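Local coordinates for uncharacterized protein (Pyrococcus horikoshii, PDB 2P8T), which is of unknown function but may bind ATP and act as an aminoacyl-tRNA ligase, at residues 98-103 and 178-183; 103-108 and 161-166. All blocks are in the same frame, centred on the assembly; numbering follows the deposited sequence.

Contact 1: residues 98-103 and 178-183; sequences IAIVVK and SAIHVA
Ala179 offers its single methyl group to two isoleucines of one strand, Ile98 and Ile100, and so shows how a small residue lets a helix settle close upon a sheet. Ile98 comes with its short branch, CG2 lying 3.7 Å from Ala179 CB; its longer arm leads away from residues 178-183, and the side chain also meets Ala175 and Leu176 an earlier turn along the helix. Ile100 uses the other, longer branch. Its CG1 stands anti to the carbonyl carbon and the chain continues extended (chi2 177°), which carries CD1 up to the helix, 3.8 Å from Ala179 CB. Ile100 CD1 also touches the flank of the next helix residue, 4.0 Å from Ile180 CG1. Here strand 95-102 and helix 172-187 form part of a two-layer alpha+beta unit: the helix lies on one face of an antiparallel sheet, and the local axes run nearly parallel, 17° apart and 8.7 Å distant at closest approach. No hydrogen bond links the two segments, and the buried interface between them is apolar. Toward the end of the strand the fit is looser, with Val102 CG2 4.5 Å from Ala183 CA. Ile180 also packs against Leu21, Ala22 and Phe25 of helix 17-26, in a region assigned to a helix-turn-helix family.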
ATOM      1  N   ILE A  98       2.234   2.550   7.930  1.00 19.91           N
ATOM      2  CA  ILE A  98       2.415   2.844   6.517  1.00 18.81           C
ATOM      3  C   ILE A  98       1.338   3.856   6.096  1.00 18.83           C
ATOM      4  O   ILE A  98       0.180   3.728   6.480  1.00 18.38           O
ATOM      5  CB  ILE A  98       2.295   1.542   5.663  1.00 19.01           C
ATOM      6  CG1 ILE A  98       3.536   0.661   5.835  1.00 18.85           C
ATOM      7  CG2 ILE A  98       2.030   1.862   4.175  1.00 18.82           C
ATOM      8  CD1 ILE A  98       4.744   1.146   5.010  1.00 17.76           C
ATOM      9  N   ALA A  99       1.740   4.869   5.340  1.00 17.68           N
ATOM     10  CA  ALA A  99       0.804   5.819   4.785  1.00 17.76           C
ATOM     11  C   ALA A  99       0.820   5.669   3.268  1.00 16.98           C
ATOM     12  O   ALA A  99       1.901   5.545   2.658  1.00 16.37           O
ATOM     13  CB  ALA A  99       1.169   7.264   5.191  1.00 18.03           C
ATOM     14  N   ILE A 100      -0.379   5.621   2.692  1.00 16.83           N
ATOM     15  CA  ILE A 100      -0.568   5.622   1.242  1.00 16.74           C
ATOM     16  C   ILE A 100      -1.636   6.656   0.868  1.00 16.89           C
ATOM     17  O   ILE A 100      -2.760   6.634   1.381  1.00 17.35           O
ATOM     18  CB  ILE A 100      -0.978   4.215   0.692  1.00 16.28           C
ATOM     19  CG1 ILE A 100       0.002   3.127   1.156  1.00 16.39           C
ATOM     20  CG2 ILE A 100      -1.126   4.257  -0.838  1.00 16.75           C
ATOM     21  CD1 ILE A 100      -0.380   1.683   0.718  1.00 17.15           C
ATOM     22  N   VAL A 101      -1.284   7.555  -0.044  1.00 17.15           N
ATOM     23  CA  VAL A 101      -2.229   8.529  -0.582  1.00 17.86           C
ATOM     24  C   VAL A 101      -2.964   7.838  -1.716  1.00 19.11           C
ATOM     25  O   VAL A 101      -2.331   7.213  -2.593  1.00 18.45           O
ATOM     26  CB  VAL A 101      -1.517   9.784  -1.145  1.00 18.51           C
ATOM     27  CG1 VAL A 101      -2.520  10.782  -1.763  1.00 18.79           C
ATOM     28  CG2 VAL A 101      -0.661  10.445  -0.089  1.00 17.90           C
ATOM     29  N   VAL A 102      -4.287   7.942  -1.696  1.00 18.42           N
ATOM     30  CA  VAL A 102      -5.127   7.452  -2.797  1.00 19.29           C
ATOM     31  C   VAL A 102      -5.636   8.659  -3.595  1.00 20.41           C
ATOM     32  O   VAL A 102      -6.339   9.523  -3.066  1.00 19.56           O
ATOM     33  CB  VAL A 102      -6.328   6.628  -2.290  1.00 19.68           C
ATOM     34  CG1 VAL A 102      -7.141   6.105  -3.462  1.00 18.39           C
ATOM     35  CG2 VAL A 102      -5.852   5.473  -1.411  1.00 19.51           C
ATOM     36  N   LYS A 103      -5.265   8.697  -4.872  1.00 21.33           N
ATOM     37  CA  LYS A 103      -5.537   9.830  -5.730  1.00 22.92           C
ATOM     38  C   LYS A 103      -6.919   9.715  -6.311  1.00 24.25           C
ATOM     39  O   LYS A 103      -7.345   8.627  -6.677  1.00 23.52           O
ATOM     40  CB  LYS A 103      -4.462   9.929  -6.825  1.00 23.26           C
ATOM     41  CG  LYS A 103      -3.116  10.333  -6.241  1.00 25.28           C
ATOM     42  CD  LYS A 103      -1.927   9.697  -6.943  1.00 27.81           C
ATOM     43  CE  LYS A 103      -0.636  10.266  -6.374  1.00 31.16           C
ATOM     44  NZ  LYS A 103       0.606   9.670  -6.948  1.00 28.56           N
ATOM     45  N   SER A 178      -2.009  -4.370   5.288  1.00 18.42           N
ATOM     46  CA  SER A 178      -3.314  -3.812   5.629  1.00 17.52           C
ATOM     47  C   SER A 178      -3.567  -2.486   4.905  1.00 17.05           C
ATOM     48  O   SER A 178      -4.692  -2.230   4.453  1.00 16.26           O
ATOM     49  CB  SER A 178      -3.472  -3.647   7.145  1.00 17.24           C
ATOM     50  OG  SER A 178      -2.457  -2.821   7.714  1.00 18.96           O
ATOM     51  N   ALA A 179      -2.534  -1.651   4.785  1.00 16.10           N
ATOM     52  CA  ALA A 179      -2.686  -0.383   4.027  1.00 16.15           C
ATOM     53  C   ALA A 179      -3.021  -0.672   2.551  1.00 16.01           C
ATOM     54  O   ALA A 179      -3.907  -0.035   1.967  1.00 16.14           O
ATOM     55  CB  ALA A 179      -1.414   0.473   4.154  1.00 15.28           C
ATOM     56  N   ILE A 180      -2.327  -1.644   1.958  1.00 16.32           N
ATOM     57  CA  ILE A 180      -2.598  -2.035   0.574  1.00 16.59           C
ATOM     58  C   ILE A 180      -4.014  -2.603   0.448  1.00 16.63           C
ATOM     59  O   ILE A 180      -4.713  -2.329  -0.514  1.00 15.29           O
ATOM     60  CB  ILE A 180      -1.505  -2.985   0.014  1.00 16.98           C
ATOM     61  CG1 ILE A 180      -0.187  -2.217  -0.097  1.00 16.68           C
ATOM     62  CG2 ILE A 180      -1.924  -3.539  -1.384  1.00 16.27           C
ATOM     63  CD1 ILE A 180       1.033  -3.063  -0.420  1.00 18.30           C
ATOM     64  N   HIS A 181      -4.459  -3.364   1.449  1.00 16.57           N
ATOM     65  CA  HIS A 181      -5.839  -3.859   1.417  1.00 17.61           C
ATOM     66  C   HIS A 181      -6.854  -2.700   1.305  1.00 17.31           C
ATOM     67  O   HIS A 181      -7.770  -2.751   0.508  1.00 16.38           O
ATOM     68  CB  HIS A 181      -6.114  -4.707   2.658  1.00 17.20           C
ATOM     69  CG  HIS A 181      -7.500  -5.264   2.701  1.00 21.75           C
ATOM     70  ND1 HIS A 181      -7.998  -6.090   1.718  1.00 24.34           N
ATOM     71  CD2 HIS A 181      -8.499  -5.098   3.597  1.00 22.14           C
ATOM     72  CE1 HIS A 181      -9.246  -6.415   2.008  1.00 25.32           C
ATOM     73  NE2 HIS A 181      -9.571  -5.833   3.149  1.00 23.22           N
ATOM     74  N   VAL A 182      -6.673  -1.655   2.116  1.00 17.26           N
ATOM     75  CA  VAL A 182      -7.552  -0.471   2.074  1.00 16.99           C
ATOM     76  C   VAL A 182      -7.472   0.245   0.721  1.00 17.45           C
ATOM     77  O   VAL A 182      -8.492   0.611   0.117  1.00 17.04           O
ATOM     78  CB  VAL A 182      -7.257   0.514   3.258  1.00 17.00           C
ATOM     79  CG1 VAL A 182      -8.175   1.740   3.184  1.00 15.46           C
ATOM     80  CG2 VAL A 182      -7.397  -0.205   4.634  1.00 17.66           C
ATOM     81  N   ALA A 183      -6.240   0.415   0.224  1.00 17.72           N
ATOM     82  CA  ALA A 183      -6.003   0.987  -1.099  1.00 18.23           C
ATOM     83  C   ALA A 183      -6.750   0.222  -2.183  1.00 18.69           C
ATOM     84  O   ALA A 183      -7.438   0.819  -3.059  1.00 18.24           O
ATOM     85  CB  ALA A 183      -4.509   0.987  -1.380  1.00 18.71           C
TER

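Contact 2: residues 103-108 and 161-166; sequences KNPPEF and GDAVII
Asp162 and Asn104 make the one hydrogen bond across this contact, a weak one, in which Asn104 N donates to Asp162 OD1 over 3.3 Å with an N-H...O angle of 152°. The second carboxylate oxygen, OD2, takes the backbone N-H of Glu159, so both oxygens of this buried group meet a main-chain donor, which probably restrains the rotation of the carboxylate.

Charge plays a more distant part. Lys103 and Asp162 run side by side, pointing the same way, and Lys103 CG passes 4.1 Å from Asp162 OD2. Their charged ends do not meet: Lys103 NZ lies 6.7 Å from Asp162 OD2 and instead forms a salt bridge with Asp157 and hydrogen bonds to the carbonyl oxygens of Leu81 and Phe84. Any attraction across that gap is probably weak at most, since NZ is already paired with Asp157.

The Pro105 ring presses against the backbone just before the strand, where its CD comes close to a carbonyl oxygen, 3.2 Å from Gly161 O. Nonpolar packing follows on Ala163, whose CB lies 3.8 Å from Pro105 CG. Phe108 approaches that same methyl obliquely, CE2 being 3.8 Å from Ala163 CB. The ring also touches Ile127 and Leu186, thereby bridging strand 124-131 and helix 172-187.

The loop leaving strand 95-102 turns over the start of its antiparallel neighbour, strand 163-168, directly beyond the Val102-Ala163 backbone pairing; it belongs to a strand-to-helix connection at the end of an antiparallel sheet in an alpha+beta fold.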
ATOM      1  N   LYS A 103      -5.265   8.697  -4.872  1.00 21.33           N
ATOM      2  CA  LYS A 103      -5.537   9.830  -5.730  1.00 22.92           C
ATOM      3  C   LYS A 103      -6.919   9.715  -6.311  1.00 24.25           C
ATOM      4  O   LYS A 103      -7.345   8.627  -6.677  1.00 23.52           O
ATOM      5  CB  LYS A 103      -4.462   9.929  -6.825  1.00 23.26           C
ATOM      6  CG  LYS A 103      -3.116  10.333  -6.241  1.00 25.28           C
ATOM      7  CD  LYS A 103      -1.927   9.697  -6.943  1.00 27.81           C
ATOM      8  CE  LYS A 103      -0.636  10.266  -6.374  1.00 31.16           C
ATOM      9  NZ  LYS A 103       0.606   9.670  -6.948  1.00 28.56           N
ATOM     10  N   ASN A 104      -7.612  10.851  -6.388  1.00 26.12           N
ATOM     11  CA  ASN A 104      -9.025  10.925  -6.798  1.00 27.75           C
ATOM     12  C   ASN A 104      -9.871   9.736  -6.322  1.00 28.00           C
ATOM     13  O   ASN A 104     -10.381   8.974  -7.151  1.00 28.56           O
ATOM     14  CB  ASN A 104      -9.164  11.157  -8.326  1.00 28.88           C
ATOM     15  CG  ASN A 104     -10.637  11.334  -8.772  1.00 31.81           C
ATOM     16  OD1 ASN A 104     -11.406  12.075  -8.148  1.00 36.39           O
ATOM     17  ND2 ASN A 104     -11.025  10.635  -9.839  1.00 33.66           N
ATOM     18  N   PRO A 105     -10.026   9.572  -4.983  1.00 27.75           N
ATOM     19  CA  PRO A 105     -10.740   8.428  -4.423  1.00 27.55           C
ATOM     20  C   PRO A 105     -12.241   8.524  -4.656  1.00 28.11           C
ATOM     21  O   PRO A 105     -12.751   9.615  -4.928  1.00 27.96           O
ATOM     22  CB  PRO A 105     -10.448   8.538  -2.920  1.00 27.82           C
ATOM     23  CG  PRO A 105     -10.267  10.015  -2.705  1.00 27.16           C
ATOM     24  CD  PRO A 105      -9.537  10.474  -3.919  1.00 27.69           C
ATOM     25  N   PRO A 106     -12.958   7.394  -4.536  1.00 28.63           N
ATOM     26  CA  PRO A 106     -14.419   7.517  -4.540  1.00 29.32           C
ATOM     27  C   PRO A 106     -14.789   7.976  -3.143  1.00 29.52           C
ATOM     28  O   PRO A 106     -13.901   8.114  -2.292  1.00 29.53           O
ATOM     29  CB  PRO A 106     -14.891   6.084  -4.769  1.00 29.30           C
ATOM     30  CG  PRO A 106     -13.807   5.242  -4.145  1.00 29.97           C
ATOM     31  CD  PRO A 106     -12.509   5.999  -4.343  1.00 28.47           C
ATOM     32  N   GLU A 107     -16.063   8.207  -2.866  1.00 30.51           N
ATOM     33  CA  GLU A 107     -16.389   8.452  -1.472  1.00 30.91           C
ATOM     34  C   GLU A 107     -16.354   7.134  -0.684  1.00 30.52           C
ATOM     35  O   GLU A 107     -16.477   6.032  -1.250  1.00 31.20           O
ATOM     36  CB  GLU A 107     -17.671   9.280  -1.294  1.00 31.93           C
ATOM     37  CG  GLU A 107     -18.126   9.524   0.164  1.00 34.72           C
ATOM     38  CD  GLU A 107     -17.059  10.065   1.149  1.00 38.68           C
ATOM     39  OE1 GLU A 107     -15.861  10.246   0.810  1.00 39.05           O
ATOM     40  OE2 GLU A 107     -17.446  10.310   2.309  1.00 41.34           O
ATOM     41  N   PHE A 108     -16.100   7.264   0.610  1.00 29.40           N
ATOM     42  CA  PHE A 108     -15.854   6.126   1.475  1.00 28.39           C
ATOM     43  C   PHE A 108     -16.329   6.430   2.889  1.00 27.75           C
ATOM     44  O   PHE A 108     -16.581   7.594   3.249  1.00 27.16           O
ATOM     45  CB  PHE A 108     -14.349   5.785   1.490  1.00 28.11           C
ATOM     46  CG  PHE A 108     -13.469   6.931   1.913  1.00 27.57           C
ATOM     47  CD1 PHE A 108     -13.169   7.141   3.257  1.00 27.31           C
ATOM     48  CD2 PHE A 108     -12.936   7.807   0.964  1.00 27.85           C
ATOM     49  CE1 PHE A 108     -12.366   8.219   3.656  1.00 26.84           C
ATOM     50  CE2 PHE A 108     -12.130   8.880   1.349  1.00 28.40           C
ATOM     51  CZ  PHE A 108     -11.842   9.090   2.695  1.00 28.39           C
ATOM     52  N   GLY A 161      -8.734  16.649  -1.942  1.00 22.65           N
ATOM     53  CA  GLY A 161      -9.660  15.620  -2.349  1.00 21.68           C
ATOM     54  C   GLY A 161      -9.085  14.222  -2.279  1.00 20.53           C
ATOM     55  O   GLY A 161      -9.835  13.247  -2.297  1.00 20.29           O
ATOM     56  N   ASP A 162      -7.761  14.116  -2.225  1.00 19.62           N
ATOM     57  CA  ASP A 162      -7.130  12.819  -2.116  1.00 19.88           C
ATOM     58  C   ASP A 162      -7.517  12.206  -0.757  1.00 19.10           C
ATOM     59  O   ASP A 162      -7.933  12.916   0.169  1.00 19.50           O
ATOM     60  CB  ASP A 162      -5.601  12.917  -2.228  1.00 19.82           C
ATOM     61  CG  ASP A 162      -5.106  13.182  -3.646  1.00 22.32           C
ATOM     62  OD1 ASP A 162      -5.894  13.088  -4.628  1.00 22.04           O
ATOM     63  OD2 ASP A 162      -3.890  13.448  -3.770  1.00 24.52           O
ATOM     64  N   ALA A 163      -7.392  10.892  -0.660  1.00 18.37           N
ATOM     65  CA  ALA A 163      -7.543  10.187   0.616  1.00 17.59           C
ATOM     66  C   ALA A 163      -6.166   9.807   1.116  1.00 16.93           C
ATOM     67  O   ALA A 163      -5.229   9.647   0.330  1.00 17.26           O
ATOM     68  CB  ALA A 163      -8.430   8.946   0.462  1.00 16.44           C
ATOM     69  N   VAL A 164      -6.021   9.692   2.428  1.00 16.62           N
ATOM     70  CA  VAL A 164      -4.735   9.309   2.987  1.00 16.03           C
ATOM     71  C   VAL A 164      -4.974   8.153   3.943  1.00 16.72           C
ATOM     72  O   VAL A 164      -5.627   8.329   4.983  1.00 17.04           O
ATOM     73  CB  VAL A 164      -4.004  10.485   3.713  1.00 15.90           C
ATOM     74  CG1 VAL A 164      -2.619   9.998   4.173  1.00 17.16           C
ATOM     75  CG2 VAL A 164      -3.832  11.695   2.787  1.00 16.42           C
ATOM     76  N   ILE A 165      -4.466   6.983   3.588  1.00 16.52           N
ATOM     77  CA  ILE A 165      -4.618   5.778   4.419  1.00 16.82           C
ATOM     78  C   ILE A 165      -3.440   5.731   5.325  1.00 16.38           C
ATOM     79  O   ILE A 165      -2.309   5.810   4.847  1.00 16.97           O
ATOM     80  CB  ILE A 165      -4.568   4.494   3.565  1.00 17.03           C
ATOM     81  CG1 ILE A 165      -5.716   4.473   2.566  1.00 18.01           C
ATOM     82  CG2 ILE A 165      -4.566   3.219   4.429  1.00 18.07           C
ATOM     83  CD1 ILE A 165      -5.413   3.547   1.362  1.00 18.79           C
ATOM     84  N   ILE A 166      -3.679   5.585   6.628  1.00 15.57           N
ATOM     85  CA  ILE A 166      -2.565   5.343   7.562  1.00 15.88           C
ATOM     86  C   ILE A 166      -2.897   4.140   8.423  1.00 16.06           C
ATOM     87  O   ILE A 166      -3.853   4.182   9.186  1.00 16.82           O
ATOM     88  CB  ILE A 166      -2.289   6.551   8.489  1.00 16.14           C
ATOM     89  CG1 ILE A 166      -2.054   7.811   7.652  1.00 15.28           C
ATOM     90  CG2 ILE A 166      -1.061   6.271   9.419  1.00 16.01           C
ATOM     91  CD1 ILE A 166      -2.062   9.103   8.419  1.00 17.35           C
TER

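Overall arrangement
Contacts 1 and 2 have centres about 9 Å apart and share Lys103, where strand 95-102 gives way to its following loop. Along the chain, contact 2 is nested within the loop that contact 1 closes: 98-103, 103-108, 161-166 and 178-183 come in that order. Strands 95-102 and 163-168 are antiparallel neighbours in one sheet, joined here by Val102 N to Ala163 O and Ile165 N to Ile100 O. Ile165 also packs on Val102 and Ala183, tying both contacts to helix 172-187, which directly follows strand 163-168. Contact 1 thus lies in the buried sheet-helix layer, contact 2 at the sheet's end, both within the DUF4443 family region.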